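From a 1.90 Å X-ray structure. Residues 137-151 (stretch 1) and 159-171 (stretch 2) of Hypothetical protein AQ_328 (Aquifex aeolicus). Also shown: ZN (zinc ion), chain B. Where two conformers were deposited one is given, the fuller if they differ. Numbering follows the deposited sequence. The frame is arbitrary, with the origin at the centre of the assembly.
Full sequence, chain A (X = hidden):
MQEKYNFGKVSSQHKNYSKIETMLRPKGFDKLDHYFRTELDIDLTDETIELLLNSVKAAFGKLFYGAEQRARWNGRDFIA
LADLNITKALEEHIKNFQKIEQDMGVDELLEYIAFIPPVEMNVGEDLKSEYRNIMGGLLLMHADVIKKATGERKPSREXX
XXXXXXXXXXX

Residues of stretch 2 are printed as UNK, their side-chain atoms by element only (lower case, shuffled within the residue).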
# COMPACT_ATOMS: atom_id res chain seq x y z
N GLY A 137 4.91 -1.01 3.04
CA GLY A 137 4.66 -0.01 4.07
C GLY A 137 3.21 0.45 4.16
O GLY A 137 2.67 0.64 5.26
N LEU A 138 2.58 0.65 3.02
CA LEU A 138 1.17 1.02 2.96
C LEU A 138 0.29 -0.11 3.49
O LEU A 138 -0.71 0.14 4.14
CB LEU A 138 0.76 1.41 1.54
CG LEU A 138 1.27 2.77 1.05
CD1 LEU A 138 1.03 2.87 -0.44
CD2 LEU A 138 0.64 3.94 1.84
N LEU A 139 0.66 -1.35 3.24
CA LEU A 139 -0.08 -2.50 3.77
C LEU A 139 0.02 -2.57 5.28
O LEU A 139 -1.00 -2.75 5.95
CB LEU A 139 0.37 -3.79 3.09
CG LEU A 139 -0.19 -4.02 1.69
CD1 LEU A 139 0.69 -5.08 1.04
CD2 LEU A 139 -1.64 -4.45 1.72
N LEU A 140 1.22 -2.37 5.83
CA LEU A 140 1.41 -2.40 7.28
C LEU A 140 0.72 -1.26 7.95
O LEU A 140 0.16 -1.45 9.02
CB LEU A 140 2.87 -2.33 7.69
CG LEU A 140 3.67 -3.57 7.29
CD1 LEU A 140 5.06 -3.40 7.87
CD2 LEU A 140 3.03 -4.87 7.74
N MSE A 141 0.79 -0.08 7.33
CA MSE A 141 0.02 1.06 7.82
C MSE A 141 -1.48 0.80 7.90
O MSE A 141 -2.11 1.07 8.93
CB MSE A 141 0.31 2.29 7.00
CG MSE A 141 -0.47 3.43 7.56
SE MSE A 141 -2.07 3.82 6.44
CE MSE A 141 -2.58 5.52 7.31
N HIS A 142 -2.06 0.27 6.83
CA HIS A 142 -3.46 -0.13 6.82
C HIS A 142 -3.79 -1.17 7.89
O HIS A 142 -4.82 -1.07 8.52
CB HIS A 142 -3.92 -0.66 5.47
CG HIS A 142 -4.20 0.41 4.48
ND1 HIS A 142 -3.21 1.15 3.87
CD2 HIS A 142 -5.37 0.87 3.97
CE1 HIS A 142 -3.76 2.01 3.03
NE2 HIS A 142 -5.07 1.86 3.08
N ALA A 143 -2.92 -2.15 8.12
CA ALA A 143 -3.16 -3.12 9.19
C ALA A 143 -3.25 -2.42 10.56
O ALA A 143 -4.09 -2.78 11.38
CB ALA A 143 -2.05 -4.19 9.19
N ASP A 144 -2.41 -1.43 10.78
CA ASP A 144 -2.35 -0.65 12.01
C ASP A 144 -3.69 0.08 12.19
O ASP A 144 -4.29 0.05 13.25
CB ASP A 144 -1.18 0.33 11.99
CG ASP A 144 -1.00 1.08 13.33
OD1 ASP A 144 -1.02 0.44 14.41
OD2 ASP A 144 -0.80 2.31 13.40
N VAL A 145 -4.18 0.70 11.12
CA VAL A 145 -5.42 1.44 11.16
C VAL A 145 -6.59 0.48 11.36
O VAL A 145 -7.49 0.79 12.14
CB VAL A 145 -5.59 2.31 9.90
CG1 VAL A 145 -6.96 3.02 9.91
CG2 VAL A 145 -4.43 3.33 9.83
N ILE A 146 -6.59 -0.68 10.70
CA ILE A 146 -7.69 -1.66 10.88
C ILE A 146 -7.85 -2.03 12.36
O ILE A 146 -8.95 -2.03 12.91
CB ILE A 146 -7.44 -2.93 10.04
CG1 ILE A 146 -7.63 -2.62 8.54
CG2 ILE A 146 -8.31 -4.10 10.48
CD1 ILE A 146 -6.98 -3.60 7.63
N LYS A 147 -6.74 -2.37 12.99
CA LYS A 147 -6.71 -2.74 14.40
C LYS A 147 -7.11 -1.62 15.34
O LYS A 147 -7.76 -1.89 16.35
CB LYS A 147 -5.34 -3.27 14.77
CG LYS A 147 -5.17 -4.68 14.20
CD LYS A 147 -4.02 -5.44 14.83
CE LYS A 147 -2.70 -5.06 14.21
NZ LYS A 147 -1.71 -6.11 14.55
N LYS A 148 -6.74 -0.39 15.02
CA LYS A 148 -7.10 0.76 15.84
C LYS A 148 -8.47 1.37 15.54
O LYS A 148 -8.98 2.14 16.36
CB LYS A 148 -6.02 1.82 15.70
CG LYS A 148 -4.82 1.45 16.53
CD LYS A 148 -3.56 2.11 16.10
CE LYS A 148 -2.45 1.63 17.02
NZ LYS A 148 -1.18 2.19 16.61
N ALA A 149 -9.09 1.05 14.42
CA ALA A 149 -10.37 1.67 14.04
C ALA A 149 -11.59 0.76 13.93
O ALA A 149 -12.69 1.24 14.14
CB ALA A 149 -10.20 2.44 12.76
N THR A 150 -11.45 -0.53 13.62
CA THR A 150 -12.61 -1.34 13.29
C THR A 150 -13.29 -1.99 14.48
O THR A 150 -14.51 -2.12 14.44
CB THR A 150 -12.30 -2.45 12.25
OG1 THR A 150 -11.37 -3.40 12.76
CG2 THR A 150 -11.65 -1.87 11.01
N GLY A 151 -12.53 -2.42 15.49
CA GLY A 151 -13.08 -3.19 16.62
C GLY A 151 -13.46 -4.63 16.33
O GLY A 151 -14.06 -5.30 17.18
N UNK A 159 -16.68 -1.68 7.88
CA UNK A 159 -15.48 -1.38 8.67
C UNK A 159 -14.33 -0.99 7.75
O UNK A 159 -13.65 0.00 7.97
c UNK A 159 -15.08 -2.56 9.56
N UNK A 160 -14.13 -1.77 6.69
CA UNK A 160 -13.07 -1.51 5.73
C UNK A 160 -13.28 -0.23 4.93
O UNK A 160 -12.32 0.50 4.65
c UNK A 160 -12.48 -3.93 5.42
c UNK A 160 -9.78 -2.82 4.95
se UNK A 160 -10.66 -3.66 6.26
c UNK A 160 -12.98 -2.66 4.74
N UNK A 161 -14.54 0.03 4.55
CA UNK A 161 -14.89 1.29 3.91
C UNK A 161 -14.56 2.48 4.80
O UNK A 161 -14.07 3.51 4.32
o UNK A 161 -18.73 -0.74 1.77
c UNK A 161 -16.36 1.31 3.50
c UNK A 161 -18.17 0.33 2.04
c UNK A 161 -16.68 0.36 2.37
o UNK A 161 -18.81 1.37 2.07
N UNK A 162 -14.79 2.34 6.10
CA UNK A 162 -14.38 3.38 7.06
C UNK A 162 -12.86 3.55 7.17
O UNK A 162 -12.37 4.66 7.24
c UNK A 162 -13.83 3.57 10.61
c UNK A 162 -14.98 3.05 8.42
c UNK A 162 -14.59 6.22 10.49
c UNK A 162 -13.47 4.44 11.64
c UNK A 162 -14.95 5.34 9.47
c UNK A 162 -14.57 4.01 9.52
c UNK A 162 -13.86 5.78 11.57
N UNK A 163 -12.10 2.45 7.19
CA UNK A 163 -10.63 2.52 7.18
C UNK A 163 -10.13 3.29 5.96
O UNK A 163 -9.31 4.19 6.10
c UNK A 163 -10.21 0.49 8.66
c UNK A 163 -9.99 1.10 7.27
c UNK A 163 -8.49 1.08 6.96
N UNK A 164 -10.62 2.97 4.77
CA UNK A 164 -10.26 3.71 3.57
C UNK A 164 -10.53 5.22 3.65
O UNK A 164 -9.70 6.00 3.18
c UNK A 164 -10.95 3.15 2.35
N UNK A 165 -11.66 5.60 4.23
CA UNK A 165 -12.02 6.99 4.47
C UNK A 165 -11.03 7.70 5.38
O UNK A 165 -10.59 8.82 5.08
c UNK A 165 -14.52 6.84 4.14
n UNK A 165 -16.41 6.27 5.62
o UNK A 165 -16.51 8.15 4.37
c UNK A 165 -13.40 7.10 5.10
c UNK A 165 -15.91 7.13 4.72
N UNK A 166 -10.67 7.09 6.50
CA UNK A 166 -9.77 7.77 7.43
C UNK A 166 -8.34 7.76 6.94
O UNK A 166 -7.60 8.69 7.25
c UNK A 166 -11.35 7.54 9.38
c UNK A 166 -9.66 5.40 10.53
c UNK A 166 -9.92 7.30 8.90
c UNK A 166 -9.50 5.86 9.09
N UNK A 167 -7.94 6.75 6.18
CA UNK A 167 -6.63 6.73 5.56
C UNK A 167 -6.52 7.87 4.55
O UNK A 167 -5.52 8.58 4.53
c UNK A 167 -5.23 5.47 3.88
c UNK A 167 -6.35 5.38 4.90
c UNK A 167 -6.04 4.37 5.98
N UNK A 168 -7.53 8.03 3.71
CA UNK A 168 -7.56 9.11 2.72
C UNK A 168 -7.28 10.49 3.35
O UNK A 168 -6.64 11.32 2.70
o UNK A 168 -8.47 10.39 0.00
c UNK A 168 -8.87 9.04 1.93
c UNK A 168 -9.12 10.27 1.07
o UNK A 168 -9.93 11.16 1.39
N UNK A 169 -7.72 10.73 4.58
CA UNK A 169 -7.49 11.97 5.32
C UNK A 169 -6.11 12.17 5.98
O UNK A 169 -5.86 13.22 6.60
c UNK A 169 -10.18 13.60 5.16
c UNK A 169 -11.50 13.77 4.42
c UNK A 169 -9.98 12.23 5.78
n UNK A 169 -11.67 15.21 4.04
c UNK A 169 -8.59 12.13 6.37
N UNK A 170 -5.19 11.22 5.87
CA UNK A 170 -3.79 11.43 6.26
C UNK A 170 -2.86 11.36 5.06
O UNK A 170 -1.65 11.48 5.23
c UNK A 170 -3.39 9.00 6.90
c UNK A 170 -3.32 10.44 7.36
c UNK A 170 -4.15 10.67 8.63
N UNK A 171 -3.38 11.16 3.86
CA UNK A 171 -2.56 11.21 2.65
C UNK A 171 -2.97 12.38 1.78
O UNK A 171 -4.09 12.92 1.94
OXT UNK A 171 -2.15 12.75 0.92
c UNK A 171 -0.54 8.67 2.05
c UNK A 171 -2.40 7.91 3.31
c UNK A 171 -2.68 9.91 1.84
c UNK A 171 -1.63 6.90 3.84
c UNK A 171 -1.86 8.81 2.41
c UNK A 171 -0.32 6.78 3.48
c UNK A 171 0.23 7.66 2.58
ZN ZN B . -20.86 0.96 2.29

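Position 159 carries a single carbon, CB, which lies 3.8 Å from T150 CG2. One carbon is alanine, A159, and so short a side chain suits a place where the backbones come close: the CA atoms of A159 and T150 are 5.4 Å apart.

Position 160 has three carbons and a selenium in an unbranched chain, the selenium 3.9 Å from CD1 of I146. This is selenomethionine, M160. Its CB points sideways, but the flexible chain brings its end nearer to the isoleucine in a buried setting.

At 161 three carbons end in two oxygens, and nothing on stretch 1 is within reach. The residue is glutamate, E161, whose OE1 binds ZN at 2.1 Å, a natural role for a carboxylate that lies out of reach of stretch 1.

Position 162 shows one carbon and then a ring of six carbons without a heteroatom or hydroxyl: phenylalanine, F162. Its CE2 meets A149 CB at 4.0 Å, an apolar contact made by a ring that is otherwise largely exposed.

Position 163 has three carbons, forked at the first, packed among H142, V145, I146 and T150. The outline fits valine, V163. CG1 lies 3.8 Å from V145 CG1, while CG2 lies 3.6 Å from T150 CG2 and 4.0 Å from I146 CG1, so the compact fork packs against several residues at once.

A lone carbon at 164 points away from stretch 1, and the residue is alanine, A164. At 165 three carbons end in one oxygen and one nitrogen, giving glutamine, Q165, exposed and out of reach of the other helix, where a polar amide is at ease.

Four carbons at 166, forked at the first with one arm two carbons long, identify isoleucine, I166. Its CD1 reaches both V145 CG1 and A149 CB, each at 3.7 Å.

Position 167 is another three-carbon fork, buried against M141, H142 and V145: valine, V167. CG2 sits over one face of the H142 ring, 4.2 Å from its centroid, in a CH-pi contact, and lies 3.9 Å from M141 CE.

Two carbons ending in two oxygens make 168 aspartate, D168; four carbons in a row ending in nitrogen make 169 lysine, K169. Both are exposed and do not touch stretch 1.

Position 170 has a three-carbon fork, valine V170, whose CG2 approaches M141 CE at 3.6 Å. At 171 one carbon leads to a six-carbon ring beside L138 and M141, and the backbone ends in a carboxylate. This is phenylalanine, F171; CZ lies 3.4 Å from L138 CD2, and M141 SE stands at the ring edge.

The helices cross at 118°, their axes 9.9 Å apart at closest approach; the two stretches together bury 603 Å², both sides summed, part of it by V170 and F171 beyond the helix. No hydrogen bond links the stretches, so apolar packing carries the contact. H142 fits into it because its ND1 donates to L138 O at 2.7 Å and its NE2 is satisfied elsewhere in the structure, leaving the ring available to V167.

Stretch 2 159-171: AMEFVAQIVDKVF
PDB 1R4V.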